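Local coordinates for protein mannuronan C5-epimerase (Pseudomonas syringae pv. tomato, PDB 4NK6) that epimerises beta-D-mannuronate to alpha-L-guluronate within the alginate polymer and, as part of a periplasmic complex, shields the chain from degradation on its way to export, at residues V95-Q98 and D99-K102; I296-S299 and R300-N304. All coordinates share one frame; numbering follows the deposited sequence.

Following the chain from its N terminus, contact 1 comes first: strand 93-96 ends and helix 97-103 starts at once, and V95-Q98 meets D99-K102 over that first helical turn. Some two hundred residues on, contact 2 (I296-S299 with R300-N304) closes the bend that leads from strand 296-299 toward strand 306-308 in the right-handed beta-helix. Both are local and lie in series, so neither nests within nor crosses the other. The nearest atoms of contact 1 and contact 2 are about 29 Å apart. Contact 1 ties a helix to strands of the N-terminal part, whereas contact 2 turns the chain at the end of one strand of the beta-helix, near the inferred catalytic histidine.

Contact 1 of 2, residues V95-Q98 and D99-K102; sequences VNLQ and DLVK
N96 and D99 hold each other in a capping box where strand 93-96 gives way to helix 97-103. N96 N points almost straight at D99 OD2, 3.0 Å away with an N-H...O angle of 173°, meeting the carboxylate on its anti side and somewhat out of its plane. In return N96 OD1 accepts from D99 N at 2.9 Å, almost straight ahead of the amide oxygen though with a bent N-H. With chi1 at 61°, the amide of N96 sits between its backbone N and carbonyl carbon, which swings OD1 over the open helix end. Amide and carboxylate planes lie 20° apart. Behind the cap, L100 N bonds to N96 O at 3.2 Å and V101 N to L97 O at 3.1 Å. The buried side is apolar and close: V95 CG1 meets L100 CD2 at 3.8 Å, the side chains crossing at about a right angle, and L97 CD1 comes to 4.1 Å from L100 CD1. I53, I88 and I90 from neighbouring strands continue this packing around L100. The outer side is looser: exposed K102 runs its extended chain past Q98 O, touching through CG at 3.5 Å. Q98 NE2 is fixed by hydrogen bonds to Y117 OH and T137 OG1. The N96 N-H and nearby helix N terminus would probably favour the charged carboxylate, partly offset by acceptor N96 OD1, 3.0 Å from D99 OD2.

Contact 2 of 2, residues I296-S299 and R300-N304; sequences IIIS and REVDN
In the right-handed beta-helix of the C-terminal region, strand 296-299 ends in a bend, and I298 and V302 pack together across it. Their branched carbons meet directly: I298 CB lies 3.7 Å from V302 CB and 3.8 Å from V302 CG1. The longer arm of I298, with CG1 lodged between backbone N and carbonyl carbon (chi1 67°), slants across V302, bringing CD1 to 4.0 Å from V302 CG1. The other methyl of V302, CG2, rests against the backbone of S299, 3.5 Å from S299 O and 3.6 Å from S299 N. No hydrogen bond joins the two segments; the chain turns instead through R300 and E301, both with positive phi (75° and 54°), and this folds V302 back toward I298. S299 and R300 take their polar partners from other parts of the chain. S299 OG bonds to D323, and R300 forms salt bridges with D275 and with D407, in the loop between strands 388-393 and 414-418. The side chain of S299 is about 4 Å from that of H274, the inferred proton acceptor, which places the bend beside the probable active site. Strand 296-299 runs parallel between strands 269-274 and 320-323: I298 packs on P273 from the former and L322 from the latter, while beyond the bend the chain goes on to strand 306-308.

Contact 1 of 2, residues V95-Q98 and D99-K102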
loop_
_atom_site.group_PDB
_atom_site.type_symbol
_atom_site.label_atom_id
_atom_site.label_comp_id
_atom_site.label_asym_id
_atom_site.label_seq_id
_atom_site.Cartn_x
_atom_site.Cartn_y
_atom_site.Cartn_z
ATOM N N VAL A 95 -15.925 -16.713 -12.580
ATOM C CA VAL A 95 -15.954 -16.051 -13.878
ATOM C C VAL A 95 -14.563 -15.500 -14.183
ATOM O O VAL A 95 -13.982 -14.799 -13.355
ATOM C CB VAL A 95 -16.969 -14.874 -13.889
ATOM C CG1 VAL A 95 -16.801 -14.019 -15.143
ATOM C CG2 VAL A 95 -18.393 -15.388 -13.773
ATOM N N ASN A 96 -14.018 -15.828 -15.353
ATOM C CA ASN A 96 -12.768 -15.205 -15.794
ATOM C C ASN A 96 -13.014 -14.071 -16.802
ATOM O O ASN A 96 -14.138 -13.882 -17.258
ATOM C CB ASN A 96 -11.740 -16.250 -16.288
ATOM C CG ASN A 96 -12.227 -17.060 -17.482
ATOM O OD1 ASN A 96 -12.772 -16.513 -18.443
ATOM N ND2 ASN A 96 -12.009 -18.380 -17.432
ATOM N N LEU A 97 -11.979 -13.300 -17.123
ATOM C CA LEU A 97 -12.159 -12.149 -18.011
ATOM C C LEU A 97 -12.655 -12.567 -19.404
ATOM O O LEU A 97 -13.451 -11.856 -20.027
ATOM C CB LEU A 97 -10.874 -11.324 -18.114
ATOM C CG LEU A 97 -10.905 -10.071 -19.002
ATOM C CD1 LEU A 97 -12.045 -9.133 -18.614
ATOM C CD2 LEU A 97 -9.579 -9.340 -18.909
ATOM N N GLN A 98 -12.205 -13.731 -19.877
ATOM C CA GLN A 98 -12.655 -14.233 -21.169
ATOM C C GLN A 98 -14.153 -14.537 -21.149
ATOM O O GLN A 98 -14.839 -14.343 -22.157
ATOM C CB GLN A 98 -11.836 -15.452 -21.634
ATOM C CG GLN A 98 -10.471 -15.092 -22.228
ATOM C CD GLN A 98 -9.588 -14.354 -21.230
ATOM O OE1 GLN A 98 -9.502 -14.747 -20.069
ATOM N NE2 GLN A 98 -8.947 -13.269 -21.670
ATOM N N ASP A 99 -14.659 -14.997 -20.003
ATOM C CA ASP A 99 -16.092 -15.269 -19.858
ATOM C C ASP A 99 -16.896 -13.966 -19.944
ATOM O O ASP A 99 -17.942 -13.910 -20.590
ATOM C CB ASP A 99 -16.393 -15.982 -18.532
ATOM C CG ASP A 99 -15.755 -17.365 -18.436
ATOM O OD1 ASP A 99 -15.698 -18.090 -19.454
ATOM O OD2 ASP A 99 -15.313 -17.731 -17.324
ATOM N N LEU A 100 -16.403 -12.917 -19.288
ATOM C CA LEU A 100 -17.061 -11.610 -19.326
ATOM C C LEU A 100 -17.175 -11.069 -20.745
ATOM O O LEU A 100 -18.208 -10.518 -21.129
ATOM C CB LEU A 100 -16.280 -10.589 -18.492
ATOM C CG LEU A 100 -16.343 -10.631 -16.970
ATOM C CD1 LEU A 100 -15.518 -9.475 -16.397
ATOM C CD2 LEU A 100 -17.782 -10.572 -16.484
ATOM N N VAL A 101 -16.098 -11.204 -21.513
ATOM C CA VAL A 101 -16.058 -10.666 -22.869
ATOM C C VAL A 101 -17.129 -11.322 -23.741
ATOM O O VAL A 101 -17.801 -10.654 -24.531
ATOM C CB VAL A 101 -14.660 -10.829 -23.502
ATOM C CG1 VAL A 101 -14.671 -10.383 -24.953
ATOM C CG2 VAL A 101 -13.621 -10.036 -22.704
ATOM N N LYS A 102 -17.308 -12.629 -23.569
ATOM C CA LYS A 102 -18.330 -13.358 -24.304
ATOM C C LYS A 102 -19.739 -12.881 -23.948
ATOM O O LYS A 102 -20.616 -12.827 -24.808
ATOM C CB LYS A 102 -18.208 -14.869 -24.053
ATOM C CG LYS A 102 -16.964 -15.518 -24.651
ATOM C CD LYS A 102 -16.914 -17.029 -24.372
ATOM C CE LYS A 102 -15.527 -17.617 -24.648
ATOM N NZ LYS A 102 -15.479 -19.121 -24.542
#

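Contact 2 of 2, residues I296-S299 and R300-N304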
loop_
_atom_site.group_PDB
_atom_site.type_symbol
_atom_site.label_atom_id
_atom_site.label_comp_id
_atom_site.label_asym_id
_atom_site.label_seq_id
_atom_site.Cartn_x
_atom_site.Cartn_y
_atom_site.Cartn_z
ATOM N N ILE A 296 7.872 3.976 1.705
ATOM C CA ILE A 296 7.061 3.064 2.497
ATOM C C ILE A 296 6.650 3.762 3.781
ATOM O O ILE A 296 7.492 4.301 4.497
ATOM C CB ILE A 296 7.849 1.776 2.846
ATOM C CG1 ILE A 296 8.291 1.035 1.574
ATOM C CG2 ILE A 296 7.032 0.868 3.748
ATOM C CD1 ILE A 296 9.077 -0.255 1.864
ATOM N N ILE A 297 5.355 3.778 4.072
ATOM C CA ILE A 297 4.887 4.384 5.317
ATOM C C ILE A 297 3.730 3.578 5.895
ATOM O O ILE A 297 2.771 3.284 5.200
ATOM C CB ILE A 297 4.481 5.896 5.148
ATOM C CG1 ILE A 297 3.796 6.416 6.421
ATOM C CG2 ILE A 297 3.556 6.098 3.929
ATOM C CD1 ILE A 297 3.491 7.956 6.441
ATOM N N ILE A 298 3.835 3.192 7.159
ATOM C CA ILE A 298 2.683 2.638 7.852
ATOM C C ILE A 298 2.219 3.680 8.864
ATOM O O ILE A 298 3.036 4.297 9.550
ATOM C CB ILE A 298 2.990 1.284 8.514
ATOM C CG1 ILE A 298 3.987 1.437 9.670
ATOM C CG2 ILE A 298 3.539 0.296 7.472
ATOM C CD1 ILE A 298 4.353 0.103 10.323
ATOM N N SER A 299 0.909 3.908 8.928
ATOM C CA SER A 299 0.397 5.021 9.711
ATOM C C SER A 299 -0.903 4.699 10.423
ATOM O O SER A 299 -1.832 4.130 9.839
ATOM C CB SER A 299 0.213 6.257 8.823
ATOM O OG SER A 299 -0.328 7.330 9.566
ATOM N N ARG A 300 -0.942 5.079 11.694
ATOM C CA ARG A 300 -2.116 4.968 12.562
ATOM C C ARG A 300 -2.396 3.555 13.036
ATOM O O ARG A 300 -3.281 2.863 12.518
ATOM C CB ARG A 300 -3.378 5.634 11.983
ATOM C CG ARG A 300 -4.487 5.768 13.042
ATOM C CD ARG A 300 -5.684 6.592 12.577
ATOM N NE ARG A 300 -5.373 8.013 12.470
ATOM C CZ ARG A 300 -5.336 8.690 11.324
ATOM N NH1 ARG A 300 -5.607 8.079 10.176
ATOM N NH2 ARG A 300 -5.048 9.989 11.333
ATOM N N GLU A 301 -1.637 3.159 14.049
ATOM C CA GLU A 301 -1.737 1.838 14.661
ATOM C C GLU A 301 -1.615 0.700 13.671
ATOM O O GLU A 301 -2.361 -0.273 13.730
ATOM C CB GLU A 301 -3.027 1.706 15.474
ATOM C CG GLU A 301 -3.215 2.839 16.468
ATOM C CD GLU A 301 -4.276 2.510 17.486
ATOM O OE1 GLU A 301 -5.444 2.883 17.265
ATOM O OE2 GLU A 301 -3.940 1.855 18.492
ATOM N N VAL A 302 -0.673 0.811 12.749
ATOM C CA VAL A 302 -0.296 -0.371 12.005
ATOM C C VAL A 302 0.687 -1.111 12.900
ATOM O O VAL A 302 1.797 -0.632 13.154
ATOM C CB VAL A 302 0.283 -0.036 10.635
ATOM C CG1 VAL A 302 0.608 -1.324 9.888
ATOM C CG2 VAL A 302 -0.731 0.783 9.848
ATOM N N ASP A 303 0.251 -2.260 13.412
ATOM C CA ASP A 303 0.959 -2.943 14.492
ATOM C C ASP A 303 1.389 -4.355 14.118
ATOM O O ASP A 303 0.820 -4.964 13.213
ATOM C CB ASP A 303 0.084 -3.007 15.757
ATOM C CG ASP A 303 -0.237 -1.633 16.326
ATOM O OD1 ASP A 303 0.356 -0.640 15.857
ATOM O OD2 ASP A 303 -1.074 -1.546 17.255
ATOM N N ASN A 304 2.399 -4.865 14.827
ATOM C CA ASN A 304 2.810 -6.260 14.710
ATOM C C ASN A 304 3.061 -6.687 13.274
ATOM O O ASN A 304 2.636 -7.763 12.850
ATOM C CB ASN A 304 1.759 -7.162 15.367
ATOM C CG ASN A 304 1.467 -6.746 16.804
ATOM O OD1 ASN A 304 2.370 -6.323 17.528
ATOM N ND2 ASN A 304 0.211 -6.845 17.212
#